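Local coordinates for protein dihydroorotase (Campylobacter jejuni subsp. jejuni, PDB 3PNU) that probably catalyses the reversible, zinc-dependent cyclization of N-carbamoyl-L-aspartate to dihydroorotate in de novo pyrimidine synthesis, at residues D86-P91 and E320-T325; I209-L214 and P283-V288; E291-N296 and E300-F305. One frame throughout, in Å; residues are numbered along the deposited sequence.

Contact 1 of 3, residues D86-P91 and E320-T325; sequences DENFTP and EDKILT
K322 NZ is gripped by three backbone carbonyls: within this contact it gives a hydrogen bond to N88 O at 2.7 Å, and outside it the same ammonium group bonds A51 O and F54 O. The donor lies 26° off the carbonyl plane of N88, with a C=O...NZ angle of 143°. Three carbonyl oxygens around one ammonium group would probably favour its charged form. CG anti to the backbone N (chi1 176°) sends the chain toward N88, and its extended form beyond CG carries NZ to the carbonyl. Its methylenes meet N88 on the way, CD lying 3.5 Å from N88 O. The N88 side chain runs past the lysine in the opposite direction, and its ND2 comes to 3.8 Å from K322 CB, a van der Waals contact.

In the fold, the contact joins the loop before strand 90-93 of the TIM-barrel core to the loop leading into strand 323-327 of the small antiparallel sheet that also holds strand 25-28. K322 N bonds N29 OD1, while F89 and P91 on the barrel side pack on helix 70-84.

E87 crosses the lysine at about a right angle, its chain bent at chi2. Its OE2 stays 4.2 Å from K322 NZ, beyond a salt bridge, although the opposite charges should still attract. N88 ND2 also comes to 4.1 Å from E320 O, too long for a hydrogen bond.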
ATOM      1  N   ASP A  86     -14.678 -11.174  35.700  1.00 80.20           N
ATOM      2  CA  ASP A  86     -16.101 -11.416  35.920  1.00 80.16           C
ATOM      3  C   ASP A  86     -16.985 -11.532  34.671  1.00 78.80           C
ATOM      4  O   ASP A  86     -18.199 -11.724  34.791  1.00 79.22           O
ATOM      5  CB  ASP A  86     -16.632 -10.283  36.805  1.00 80.75           C
ATOM      6  CG  ASP A  86     -16.334  -8.906  36.225  1.00 83.41           C
ATOM      7  OD1 ASP A  86     -16.137  -8.810  34.991  1.00 86.12           O
ATOM      8  OD2 ASP A  86     -16.297  -7.926  37.003  1.00 86.19           O
ATOM      9  N   GLU A  87     -16.393 -11.424  33.486  1.00 76.47           N
ATOM     10  CA  GLU A  87     -17.166 -11.495  32.251  1.00 74.18           C
ATOM     11  C   GLU A  87     -17.539 -12.918  31.873  1.00 71.76           C
ATOM     12  O   GLU A  87     -16.789 -13.854  32.139  1.00 71.35           O
ATOM     13  CB  GLU A  87     -16.362 -10.878  31.101  1.00 74.90           C
ATOM     14  CG  GLU A  87     -16.081  -9.384  31.252  1.00 75.16           C
ATOM     15  CD  GLU A  87     -17.334  -8.534  31.099  1.00 75.65           C
ATOM     16  OE1 GLU A  87     -17.203  -7.296  31.143  1.00 76.43           O
ATOM     17  OE2 GLU A  87     -18.438  -9.103  30.918  1.00 74.17           O
ATOM     18  N   ASN A  88     -18.717 -13.066  31.270  1.00 69.17           N
ATOM     19  CA  ASN A  88     -19.169 -14.351  30.763  1.00 67.42           C
ATOM     20  C   ASN A  88     -18.525 -14.457  29.390  1.00 64.96           C
ATOM     21  O   ASN A  88     -18.971 -13.804  28.433  1.00 65.27           O
ATOM     22  CB  ASN A  88     -20.687 -14.397  30.633  1.00 67.84           C
ATOM     23  CG  ASN A  88     -21.182 -15.698  30.001  1.00 69.85           C
ATOM     24  OD1 ASN A  88     -20.502 -16.730  30.059  1.00 71.95           O
ATOM     25  ND2 ASN A  88     -22.375 -15.653  29.401  1.00 69.76           N
ATOM     26  N   PHE A  89     -17.476 -15.265  29.290  1.00 61.22           N
ATOM     27  CA  PHE A  89     -16.726 -15.365  28.046  1.00 58.36           C
ATOM     28  C   PHE A  89     -15.903 -16.638  27.947  1.00 55.10           C
ATOM     29  O   PHE A  89     -15.052 -16.883  28.785  1.00 54.13           O
ATOM     30  CB  PHE A  89     -15.799 -14.147  27.957  1.00 58.09           C
ATOM     31  CG  PHE A  89     -14.885 -14.167  26.786  1.00 57.42           C
ATOM     32  CD1 PHE A  89     -15.348 -13.818  25.531  1.00 53.57           C
ATOM     33  CD2 PHE A  89     -13.555 -14.527  26.935  1.00 57.91           C
ATOM     34  CE1 PHE A  89     -14.518 -13.830  24.453  1.00 50.97           C
ATOM     35  CE2 PHE A  89     -12.715 -14.544  25.847  1.00 55.68           C
ATOM     36  CZ  PHE A  89     -13.203 -14.195  24.601  1.00 51.05           C
ATOM     37  N   THR A  90     -16.154 -17.436  26.914  1.00 51.95           N
ATOM     38  CA  THR A  90     -15.411 -18.672  26.716  1.00 50.63           C
ATOM     39  C   THR A  90     -14.386 -18.533  25.575  1.00 50.09           C
ATOM     40  O   THR A  90     -14.753 -18.405  24.411  1.00 49.89           O
ATOM     41  CB  THR A  90     -16.348 -19.849  26.402  1.00 50.44           C
ATOM     42  OG1 THR A  90     -17.309 -19.993  27.459  1.00 52.72           O
ATOM     43  CG2 THR A  90     -15.551 -21.143  26.238  1.00 45.88           C
ATOM     44  N   PRO A  91     -13.095 -18.567  25.912  1.00 49.92           N
ATOM     45  CA  PRO A  91     -12.058 -18.473  24.901  1.00 48.84           C
ATOM     46  C   PRO A  91     -11.890 -19.808  24.210  1.00 47.96           C
ATOM     47  O   PRO A  91     -11.695 -20.812  24.884  1.00 48.80           O
ATOM     48  CB  PRO A  91     -10.813 -18.147  25.724  1.00 49.23           C
ATOM     49  CG  PRO A  91     -11.070 -18.805  27.061  1.00 50.11           C
ATOM     50  CD  PRO A  91     -12.542 -18.736  27.276  1.00 49.89           C
ATOM     51  N   GLU A 320     -26.037 -20.730  29.384  1.00 64.70           N
ATOM     52  CA  GLU A 320     -26.930 -19.580  29.461  1.00 66.08           C
ATOM     53  C   GLU A 320     -26.532 -18.540  28.420  1.00 65.05           C
ATOM     54  O   GLU A 320     -25.358 -18.223  28.258  1.00 65.89           O
ATOM     55  CB  GLU A 320     -27.013 -18.983  30.864  1.00 67.37           C
ATOM     56  CG  GLU A 320     -25.706 -18.510  31.468  1.00 73.72           C
ATOM     57  CD  GLU A 320     -25.917 -17.810  32.815  1.00 80.12           C
ATOM     58  OE1 GLU A 320     -27.088 -17.495  33.146  1.00 81.77           O
ATOM     59  OE2 GLU A 320     -24.912 -17.569  33.534  1.00 83.73           O
ATOM     60  N   ASP A 321     -27.529 -18.036  27.706  1.00 63.33           N
ATOM     61  CA  ASP A 321     -27.319 -17.078  26.652  1.00 62.16           C
ATOM     62  C   ASP A 321     -26.790 -15.743  27.153  1.00 62.06           C
ATOM     63  O   ASP A 321     -27.076 -15.319  28.268  1.00 61.94           O
ATOM     64  CB  ASP A 321     -28.631 -16.832  25.892  1.00 61.76           C
ATOM     65  CG  ASP A 321     -29.162 -18.087  25.177  1.00 62.01           C
ATOM     66  OD1 ASP A 321     -30.333 -18.054  24.734  1.00 63.91           O
ATOM     67  OD2 ASP A 321     -28.428 -19.100  25.053  1.00 56.02           O
ATOM     68  N   LYS A 322     -26.007 -15.090  26.304  1.00 61.40           N
ATOM     69  CA  LYS A 322     -25.482 -13.774  26.580  1.00 60.41           C
ATOM     70  C   LYS A 322     -26.138 -12.851  25.585  1.00 60.51           C
ATOM     71  O   LYS A 322     -25.694 -12.748  24.457  1.00 61.18           O
ATOM     72  CB  LYS A 322     -23.955 -13.761  26.451  1.00 59.74           C
ATOM     73  CG  LYS A 322     -23.304 -12.391  26.621  1.00 58.79           C
ATOM     74  CD  LYS A 322     -21.797 -12.519  26.891  1.00 56.99           C
ATOM     75  CE  LYS A 322     -21.144 -11.180  27.168  1.00 53.66           C
ATOM     76  NZ  LYS A 322     -19.768 -11.373  27.684  1.00 54.34           N
ATOM     77  N   ILE A 323     -27.220 -12.205  25.994  1.00 61.90           N
ATOM     78  CA  ILE A 323     -27.920 -11.274  25.120  1.00 63.51           C
ATOM     79  C   ILE A 323     -27.371  -9.874  25.327  1.00 63.92           C
ATOM     80  O   ILE A 323     -27.232  -9.420  26.459  1.00 64.03           O
ATOM     81  CB  ILE A 323     -29.459 -11.279  25.347  1.00 64.67           C
ATOM     82  CG1 ILE A 323     -30.025 -12.682  25.085  1.00 66.04           C
ATOM     83  CG2 ILE A 323     -30.156 -10.253  24.432  1.00 62.69           C
ATOM     84  CD1 ILE A 323     -31.549 -12.754  25.085  1.00 70.25           C
ATOM     85  N   LEU A 324     -27.045  -9.208  24.221  1.00 64.30           N
ATOM     86  CA  LEU A 324     -26.527  -7.851  24.243  1.00 64.78           C
ATOM     87  C   LEU A 324     -27.481  -6.982  23.467  1.00 65.10           C
ATOM     88  O   LEU A 324     -27.964  -7.395  22.411  1.00 64.39           O
ATOM     89  CB  LEU A 324     -25.142  -7.798  23.616  1.00 65.30           C
ATOM     90  CG  LEU A 324     -24.037  -8.442  24.456  1.00 66.81           C
ATOM     91  CD1 LEU A 324     -22.802  -8.665  23.642  1.00 66.26           C
ATOM     92  CD2 LEU A 324     -23.721  -7.600  25.719  1.00 69.43           C
ATOM     93  N   THR A 325     -27.753  -5.785  23.997  1.00 66.10           N
ATOM     94  CA  THR A 325     -28.671  -4.837  23.364  1.00 67.35           C
ATOM     95  C   THR A 325     -27.914  -3.604  22.930  1.00 67.45           C
ATOM     96  O   THR A 325     -27.117  -3.053  23.696  1.00 67.62           O
ATOM     97  CB  THR A 325     -29.818  -4.372  24.323  1.00 67.96           C
ATOM     98  OG1 THR A 325     -30.409  -5.500  24.975  1.00 68.79           O
ATOM     99  CG2 THR A 325     -30.901  -3.616  23.545  1.00 67.02           C
TER

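Contact 2 of 3, residues I209-L214 and P283-V288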
ATOM      1  N   ILE A 209     -14.929 -13.605   7.931  1.00 33.30           N
ATOM      2  CA  ILE A 209     -14.748 -12.274   7.351  1.00 34.66           C
ATOM      3  C   ILE A 209     -14.632 -11.220   8.471  1.00 35.57           C
ATOM      4  O   ILE A 209     -15.337 -11.299   9.493  1.00 35.98           O
ATOM      5  CB  ILE A 209     -15.898 -11.874   6.437  1.00 34.94           C
ATOM      6  CG1 ILE A 209     -16.040 -12.859   5.287  1.00 34.97           C
ATOM      7  CG2 ILE A 209     -15.633 -10.499   5.883  1.00 35.63           C
ATOM      8  CD1 ILE A 209     -17.199 -12.562   4.386  1.00 36.43           C
ATOM      9  N   THR A 210     -13.738 -10.247   8.273  1.00 34.94           N
ATOM     10  CA  THR A 210     -13.492  -9.206   9.260  1.00 34.10           C
ATOM     11  C   THR A 210     -14.418  -8.031   9.103  1.00 34.42           C
ATOM     12  O   THR A 210     -15.148  -7.882   8.112  1.00 33.94           O
ATOM     13  CB  THR A 210     -12.070  -8.601   9.125  1.00 33.57           C
ATOM     14  OG1 THR A 210     -12.002  -7.836   7.919  1.00 32.82           O
ATOM     15  CG2 THR A 210     -11.014  -9.674   9.137  1.00 33.22           C
ATOM     16  N   LEU A 211     -14.361  -7.152  10.083  1.00 34.48           N
ATOM     17  CA  LEU A 211     -15.160  -5.973  10.003  1.00 35.75           C
ATOM     18  C   LEU A 211     -14.578  -5.037   8.964  1.00 35.22           C
ATOM     19  O   LEU A 211     -15.279  -4.604   8.058  1.00 35.32           O
ATOM     20  CB  LEU A 211     -15.221  -5.296  11.361  1.00 36.88           C
ATOM     21  CG  LEU A 211     -15.940  -3.946  11.386  1.00 36.56           C
ATOM     22  CD1 LEU A 211     -17.267  -4.049  10.701  1.00 37.54           C
ATOM     23  CD2 LEU A 211     -16.058  -3.456  12.835  1.00 36.59           C
ATOM     24  N   HIS A 212     -13.285  -4.744   9.076  1.00 35.69           N
ATOM     25  CA  HIS A 212     -12.661  -3.778   8.155  1.00 35.50           C
ATOM     26  C   HIS A 212     -12.773  -4.140   6.678  1.00 35.97           C
ATOM     27  O   HIS A 212     -13.076  -3.276   5.858  1.00 37.09           O
ATOM     28  CB  HIS A 212     -11.238  -3.389   8.598  1.00 35.97           C
ATOM     29  CG  HIS A 212     -10.339  -4.538   8.931  1.00 33.75           C
ATOM     30  ND1 HIS A 212     -10.485  -5.296  10.074  1.00 32.65           N
ATOM     31  CD2 HIS A 212      -9.234  -5.012   8.305  1.00 34.35           C
ATOM     32  CE1 HIS A 212      -9.535  -6.214  10.113  1.00 35.83           C
ATOM     33  NE2 HIS A 212      -8.766  -6.070   9.045  1.00 33.59           N
ATOM     34  N   HIS A 213     -12.616  -5.415   6.338  1.00 36.22           N
ATOM     35  CA  HIS A 213     -12.703  -5.828   4.942  1.00 34.39           C
ATOM     36  C   HIS A 213     -14.077  -5.657   4.325  1.00 37.08           C
ATOM     37  O   HIS A 213     -14.218  -5.733   3.072  1.00 35.87           O
ATOM     38  CB  HIS A 213     -12.200  -7.246   4.763  1.00 34.03           C
ATOM     39  CG  HIS A 213     -10.724  -7.376   4.938  1.00 31.64           C
ATOM     40  ND1 HIS A 213     -10.155  -8.039   6.000  1.00 35.08           N
ATOM     41  CD2 HIS A 213      -9.696  -6.900   4.194  1.00 30.65           C
ATOM     42  CE1 HIS A 213      -8.838  -7.983   5.894  1.00 36.65           C
ATOM     43  NE2 HIS A 213      -8.534  -7.296   4.808  1.00 32.17           N
ATOM     44  N   LEU A 214     -15.096  -5.446   5.164  1.00 36.04           N
ATOM     45  CA  LEU A 214     -16.439  -5.189   4.641  1.00 38.13           C
ATOM     46  C   LEU A 214     -16.564  -3.714   4.281  1.00 39.60           C
ATOM     47  O   LEU A 214     -17.484  -3.320   3.574  1.00 39.37           O
ATOM     48  CB  LEU A 214     -17.515  -5.496   5.680  1.00 37.41           C
ATOM     49  CG  LEU A 214     -17.783  -6.961   5.972  1.00 39.78           C
ATOM     50  CD1 LEU A 214     -18.669  -7.080   7.222  1.00 36.39           C
ATOM     51  CD2 LEU A 214     -18.389  -7.646   4.743  1.00 33.01           C
ATOM     52  N   PRO A 283     -13.052  -3.137  20.335  1.00 51.42           N
ATOM     53  CA  PRO A 283     -13.985  -2.214  20.987  1.00 51.00           C
ATOM     54  C   PRO A 283     -15.117  -1.652  20.160  1.00 49.27           C
ATOM     55  O   PRO A 283     -16.069  -1.174  20.721  1.00 50.04           O
ATOM     56  CB  PRO A 283     -13.093  -1.044  21.427  1.00 51.14           C
ATOM     57  CG  PRO A 283     -11.696  -1.378  20.970  1.00 52.72           C
ATOM     58  CD  PRO A 283     -11.647  -2.814  20.633  1.00 51.39           C
ATOM     59  N   VAL A 284     -15.046  -1.716  18.847  1.00 49.04           N
ATOM     60  CA  VAL A 284     -16.071  -1.061  18.036  1.00 47.87           C
ATOM     61  C   VAL A 284     -16.875  -1.967  17.111  1.00 46.37           C
ATOM     62  O   VAL A 284     -17.742  -1.486  16.373  1.00 45.25           O
ATOM     63  CB  VAL A 284     -15.394   0.067  17.203  1.00 50.10           C
ATOM     64  CG1 VAL A 284     -14.809   1.149  18.127  1.00 46.98           C
ATOM     65  CG2 VAL A 284     -14.264  -0.507  16.305  1.00 50.20           C
ATOM     66  N   ILE A 285     -16.630  -3.279  17.184  1.00 46.31           N
ATOM     67  CA  ILE A 285     -17.274  -4.255  16.268  1.00 44.23           C
ATOM     68  C   ILE A 285     -18.789  -4.247  16.237  1.00 44.90           C
ATOM     69  O   ILE A 285     -19.402  -4.042  15.183  1.00 45.52           O
ATOM     70  CB  ILE A 285     -16.875  -5.702  16.612  1.00 44.05           C
ATOM     71  CG1 ILE A 285     -15.386  -5.927  16.380  1.00 43.40           C
ATOM     72  CG2 ILE A 285     -17.695  -6.678  15.766  1.00 42.17           C
ATOM     73  CD1 ILE A 285     -14.831  -7.142  17.075  1.00 41.50           C
ATOM     74  N   LEU A 286     -19.401  -4.491  17.391  1.00 45.46           N
ATOM     75  CA  LEU A 286     -20.854  -4.585  17.448  1.00 46.32           C
ATOM     76  C   LEU A 286     -21.567  -3.357  16.938  1.00 45.74           C
ATOM     77  O   LEU A 286     -22.439  -3.465  16.063  1.00 48.34           O
ATOM     78  CB  LEU A 286     -21.330  -4.948  18.859  1.00 47.50           C
ATOM     79  CG  LEU A 286     -20.927  -6.359  19.284  1.00 47.21           C
ATOM     80  CD1 LEU A 286     -21.423  -6.624  20.702  1.00 49.01           C
ATOM     81  CD2 LEU A 286     -21.481  -7.380  18.288  1.00 41.19           C
ATOM     82  N   PRO A 287     -21.211  -2.185  17.463  1.00 45.35           N
ATOM     83  CA  PRO A 287     -21.945  -1.016  16.967  1.00 45.80           C
ATOM     84  C   PRO A 287     -21.709  -0.771  15.465  1.00 45.86           C
ATOM     85  O   PRO A 287     -22.675  -0.512  14.715  1.00 44.91           O
ATOM     86  CB  PRO A 287     -21.433   0.138  17.852  1.00 46.21           C
ATOM     87  CG  PRO A 287     -20.218  -0.396  18.581  1.00 46.33           C
ATOM     88  CD  PRO A 287     -20.312  -1.876  18.593  1.00 44.56           C
ATOM     89  N   VAL A 288     -20.453  -0.896  15.017  1.00 45.39           N
ATOM     90  CA  VAL A 288     -20.161  -0.683  13.600  1.00 45.75           C
ATOM     91  C   VAL A 288     -20.954  -1.697  12.771  1.00 45.82           C
ATOM     92  O   VAL A 288     -21.614  -1.313  11.805  1.00 46.31           O
ATOM     93  CB  VAL A 288     -18.648  -0.741  13.273  1.00 47.23           C
ATOM     94  CG1 VAL A 288     -18.423  -0.405  11.785  1.00 45.80           C
ATOM     95  CG2 VAL A 288     -17.851   0.222  14.179  1.00 42.67           C
TER
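L211 meets the start of helix 285-296 from a loop at the C-terminal end of TIM-barrel strand 205-209. I209, the last residue of that strand, keeps backbone hydrogen bonds to M257 and G259, in and just after the neighbouring strand 256-258, and its side chain packs on L245 of helix 239-250. T210 then opens an ST motif: its OG1 accepts the amide hydrogen of H213 at 3.0 Å, with an N-H...O angle of 161°. A second hydrogen bond, 2.7 Å long, joins the same OG1 to H213 ND1. Both ring nitrogens of H213 are thus bonded, NE2 to P234 O, which should hold the ring's rotation. T210 OG1 also lies 3.6 Å above the plane of the H212 ring, over its centre.

L211 carries the contact itself. With CG anti to the backbone N (chi1 174°), its branched end reaches the helix, where CD2 sits 3.7 Å from I285 CA and 3.8 Å from V288 CB. I285 and V288 lie three residues apart, so one methyl bridges positions i and i+3, nearly one turn apart. The side chain of I285 adds a looser touch through CG1. F258 of the neighbouring barrel strand touches both L211 and I285, while L353 of strand 352-357 packs on V284 and V288. The joint is buried and its side-chain contacts are apolar; T210, just before L211 in the chain, touches the zinc ligand D261. The other methyl of the leucine, L211 CD1, approaches V288 CG1 to 4.0 Å.

Contact 3 of 3, residues E291-N296 and E300-F305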
ATOM      1  N   GLU A 291     -24.718  -0.783  12.607  1.00 51.25           N
ATOM      2  CA  GLU A 291     -25.020   0.259  11.602  1.00 54.18           C
ATOM      3  C   GLU A 291     -25.013  -0.320  10.170  1.00 54.42           C
ATOM      4  O   GLU A 291     -25.964  -0.105   9.393  1.00 54.18           O
ATOM      5  CB  GLU A 291     -24.066   1.467  11.771  1.00 55.19           C
ATOM      6  CG  GLU A 291     -24.149   2.611  10.706  1.00 61.77           C
ATOM      7  CD  GLU A 291     -25.547   3.238  10.506  1.00 69.76           C
ATOM      8  OE1 GLU A 291     -25.700   4.080   9.586  1.00 74.35           O
ATOM      9  OE2 GLU A 291     -26.495   2.898  11.240  1.00 74.48           O
ATOM     10  N   LEU A 292     -23.954  -1.070   9.844  1.00 54.86           N
ATOM     11  CA  LEU A 292     -23.806  -1.697   8.526  1.00 54.44           C
ATOM     12  C   LEU A 292     -24.975  -2.561   8.129  1.00 53.27           C
ATOM     13  O   LEU A 292     -25.508  -2.427   7.020  1.00 51.54           O
ATOM     14  CB  LEU A 292     -22.536  -2.556   8.493  1.00 55.49           C
ATOM     15  CG  LEU A 292     -21.246  -1.830   8.144  1.00 55.35           C
ATOM     16  CD1 LEU A 292     -20.032  -2.660   8.540  1.00 54.45           C
ATOM     17  CD2 LEU A 292     -21.279  -1.510   6.644  1.00 49.41           C
ATOM     18  N   PHE A 293     -25.367  -3.468   9.021  1.00 53.41           N
ATOM     19  CA  PHE A 293     -26.488  -4.361   8.713  1.00 54.25           C
ATOM     20  C   PHE A 293     -27.841  -3.641   8.586  1.00 56.07           C
ATOM     21  O   PHE A 293     -28.670  -4.076   7.794  1.00 55.53           O
ATOM     22  CB  PHE A 293     -26.521  -5.583   9.644  1.00 54.22           C
ATOM     23  CG  PHE A 293     -25.548  -6.661   9.236  1.00 52.33           C
ATOM     24  CD1 PHE A 293     -24.183  -6.486   9.425  1.00 50.93           C
ATOM     25  CD2 PHE A 293     -26.003  -7.841   8.635  1.00 47.73           C
ATOM     26  CE1 PHE A 293     -23.282  -7.466   9.030  1.00 51.37           C
ATOM     27  CE2 PHE A 293     -25.116  -8.819   8.240  1.00 50.10           C
ATOM     28  CZ  PHE A 293     -23.746  -8.635   8.443  1.00 51.25           C
ATOM     29  N   LYS A 294     -28.076  -2.553   9.331  1.00 58.46           N
ATOM     30  CA  LYS A 294     -29.336  -1.798   9.121  1.00 61.39           C
ATOM     31  C   LYS A 294     -29.395  -1.215   7.707  1.00 61.29           C
ATOM     32  O   LYS A 294     -30.392  -1.372   6.996  1.00 59.78           O
ATOM     33  CB  LYS A 294     -29.514  -0.641  10.092  1.00 62.56           C
ATOM     34  CG  LYS A 294     -30.022  -1.015  11.456  1.00 68.26           C
ATOM     35  CD  LYS A 294     -30.418   0.247  12.244  1.00 74.22           C
ATOM     36  CE  LYS A 294     -31.609   1.010  11.624  1.00 75.99           C
ATOM     37  NZ  LYS A 294     -31.967   2.231  12.424  1.00 77.70           N
ATOM     38  N   GLN A 295     -28.313  -0.552   7.302  1.00 61.84           N
ATOM     39  CA  GLN A 295     -28.266   0.082   5.983  1.00 62.37           C
ATOM     40  C   GLN A 295     -28.332  -0.909   4.829  1.00 61.61           C
ATOM     41  O   GLN A 295     -28.920  -0.610   3.789  1.00 61.75           O
ATOM     42  CB  GLN A 295     -26.985   0.919   5.826  1.00 63.05           C
ATOM     43  CG  GLN A 295     -26.797   2.075   6.832  1.00 66.30           C
ATOM     44  CD  GLN A 295     -27.822   3.198   6.678  1.00 70.26           C
ATOM     45  OE1 GLN A 295     -28.631   3.202   5.740  1.00 71.62           O
ATOM     46  NE2 GLN A 295     -27.784   4.164   7.607  1.00 69.98           N
ATOM     47  N   ASN A 296     -27.743  -2.093   5.012  1.00 61.11           N
ATOM     48  CA  ASN A 296     -27.636  -3.062   3.918  1.00 59.76           C
ATOM     49  C   ASN A 296     -28.244  -4.441   4.124  1.00 60.01           C
ATOM     50  O   ASN A 296     -28.320  -5.222   3.170  1.00 59.70           O
ATOM     51  CB  ASN A 296     -26.144  -3.257   3.608  1.00 59.02           C
ATOM     52  CG  ASN A 296     -25.433  -1.945   3.287  1.00 55.77           C
ATOM     53  OD1 ASN A 296     -24.646  -1.446   4.089  1.00 51.36           O
ATOM     54  ND2 ASN A 296     -25.747  -1.363   2.138  1.00 49.95           N
ATOM     55  N   GLU A 300     -31.761 -10.311  11.366  1.00 59.71           N
ATOM     56  CA  GLU A 300     -31.670 -11.760  11.292  1.00 59.71           C
ATOM     57  C   GLU A 300     -30.326 -12.189  10.696  1.00 57.16           C
ATOM     58  O   GLU A 300     -29.640 -13.056  11.247  1.00 56.19           O
ATOM     59  CB  GLU A 300     -32.811 -12.339  10.438  1.00 60.84           C
ATOM     60  CG  GLU A 300     -32.730 -13.874  10.267  1.00 65.75           C
ATOM     61  CD  GLU A 300     -33.909 -14.464   9.488  1.00 71.73           C
ATOM     62  OE1 GLU A 300     -33.874 -15.681   9.162  1.00 71.80           O
ATOM     63  OE2 GLU A 300     -34.867 -13.713   9.203  1.00 75.76           O
ATOM     64  N   ASN A 301     -29.969 -11.580   9.567  1.00 53.25           N
ATOM     65  CA  ASN A 301     -28.722 -11.910   8.905  1.00 50.26           C
ATOM     66  C   ASN A 301     -27.511 -11.513   9.735  1.00 46.95           C
ATOM     67  O   ASN A 301     -26.499 -12.168   9.679  1.00 42.38           O
ATOM     68  CB  ASN A 301     -28.702 -11.373   7.479  1.00 49.86           C
ATOM     69  CG  ASN A 301     -29.663 -12.128   6.578  1.00 49.02           C
ATOM     70  OD1 ASN A 301     -30.149 -13.190   6.936  1.00 53.02           O
ATOM     71  ND2 ASN A 301     -29.926 -11.596   5.408  1.00 48.13           N
ATOM     72  N   LEU A 302     -27.629 -10.478  10.545  1.00 46.01           N
ATOM     73  CA  LEU A 302     -26.521 -10.119  11.419  1.00 45.99           C
ATOM     74  C   LEU A 302     -26.349 -11.218  12.489  1.00 45.73           C
ATOM     75  O   LEU A 302     -25.222 -11.619  12.835  1.00 44.83           O
ATOM     76  CB  LEU A 302     -26.750  -8.760  12.073  1.00 45.27           C
ATOM     77  CG  LEU A 302     -25.716  -8.340  13.124  1.00 49.13           C
ATOM     78  CD1 LEU A 302     -24.291  -8.582  12.640  1.00 50.37           C
ATOM     79  CD2 LEU A 302     -25.897  -6.866  13.542  1.00 47.46           C
ATOM     80  N   GLN A 303     -27.480 -11.700  12.995  1.00 45.18           N
ATOM     81  CA  GLN A 303     -27.501 -12.740  14.022  1.00 44.74           C
ATOM     82  C   GLN A 303     -26.905 -14.023  13.461  1.00 42.97           C
ATOM     83  O   GLN A 303     -26.289 -14.785  14.194  1.00 44.28           O
ATOM     84  CB  GLN A 303     -28.944 -12.955  14.537  1.00 44.04           C
ATOM     85  CG  GLN A 303     -29.123 -14.086  15.552  1.00 43.07           C
ATOM     86  CD  GLN A 303     -28.276 -13.929  16.812  1.00 43.46           C
ATOM     87  OE1 GLN A 303     -28.120 -12.832  17.358  1.00 42.95           O
ATOM     88  NE2 GLN A 303     -27.749 -15.047  17.294  1.00 42.92           N
ATOM     89  N   LYS A 304     -27.102 -14.261  12.168  1.00 42.91           N
ATOM     90  CA  LYS A 304     -26.520 -15.427  11.495  1.00 43.73           C
ATOM     91  C   LYS A 304     -24.997 -15.301  11.326  1.00 42.90           C
ATOM     92  O   LYS A 304     -24.232 -16.232  11.628  1.00 44.88           O
ATOM     93  CB  LYS A 304     -27.139 -15.611  10.113  1.00 45.10           C
ATOM     94  CG  LYS A 304     -28.481 -16.367  10.051  1.00 48.25           C
ATOM     95  CD  LYS A 304     -29.101 -16.192   8.662  1.00 51.82           C
ATOM     96  CE  LYS A 304     -30.307 -17.074   8.385  1.00 56.92           C
ATOM     97  NZ  LYS A 304     -29.926 -18.474   7.988  1.00 63.04           N
ATOM     98  N   PHE A 305     -24.573 -14.141  10.852  1.00 40.71           N
ATOM     99  CA  PHE A 305     -23.179 -13.855  10.579  1.00 40.28           C
ATOM    100  C   PHE A 305     -22.327 -13.858  11.846  1.00 40.57           C
ATOM    101  O   PHE A 305     -21.218 -14.393  11.847  1.00 39.95           O
ATOM    102  CB  PHE A 305     -23.092 -12.532   9.795  1.00 41.08           C
ATOM    103  CG  PHE A 305     -21.690 -12.084   9.471  1.00 40.51           C
ATOM    104  CD1 PHE A 305     -20.841 -12.892   8.732  1.00 38.13           C
ATOM    105  CD2 PHE A 305     -21.244 -10.830   9.866  1.00 36.16           C
ATOM    106  CE1 PHE A 305     -19.563 -12.474   8.435  1.00 40.03           C
ATOM    107  CE2 PHE A 305     -19.971 -10.408   9.557  1.00 36.87           C
ATOM    108  CZ  PHE A 305     -19.126 -11.231   8.840  1.00 36.19           C
TER
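Two consecutive helices of the TIM-barrel fold, 285-296 and 299-314, are joined by a short turn and pack against each other. The short segments run at 136° to each other, with their axes 9.9 Å apart at closest approach. F293 spans the interface, its ring reaching from the first helix to the second. L302 meets one face of that ring: its CA lies 3.6 Å from F293 CD2, and its CD1 makes a CH-pi contact 3.9 Å from the ring centroid, only 15° off the normal. With CG of L302 anti to the backbone N, the methyl is carried over the aromatic ring. F305 follows three residues on; its CD2 is 3.6 Å from F293 CZ. The two phenyl planes are near parallel, at 24°, but slid apart with centroids separated by 5.8 Å, so they barely overlap. F250 of helix 239-250 packs on F293 edge-to-face, adding a third ring to the cluster.

N301 flanks the ring through its backbone O and CB, while its ND2 is bonded to F250 O. With no polar bond between the two segments, the contact rests on apolar and CH-pi packing, and so probably depends on shape fit around the F293 ring.

Overall arrangement
Contacts 2 and 3 are buried and apolar and share helix 285-296, the first holding its start to a barrel loop, the second its end to the following helix. They meet through L211 CD1 and L292 CD1, 3.8 Å apart, and F305 CZ packs against I209 O; their centres are about 11 Å apart. Contact 1 lies at the surface, about 19 Å from contact 2 and 20 Å from contact 3 between centres, and relies on a charged group and backbone carbonyls instead of methyls and rings. Even so, L324 of segment 320-325 touches L286 of contact 2, linking the small antiparallel sheet to that helix.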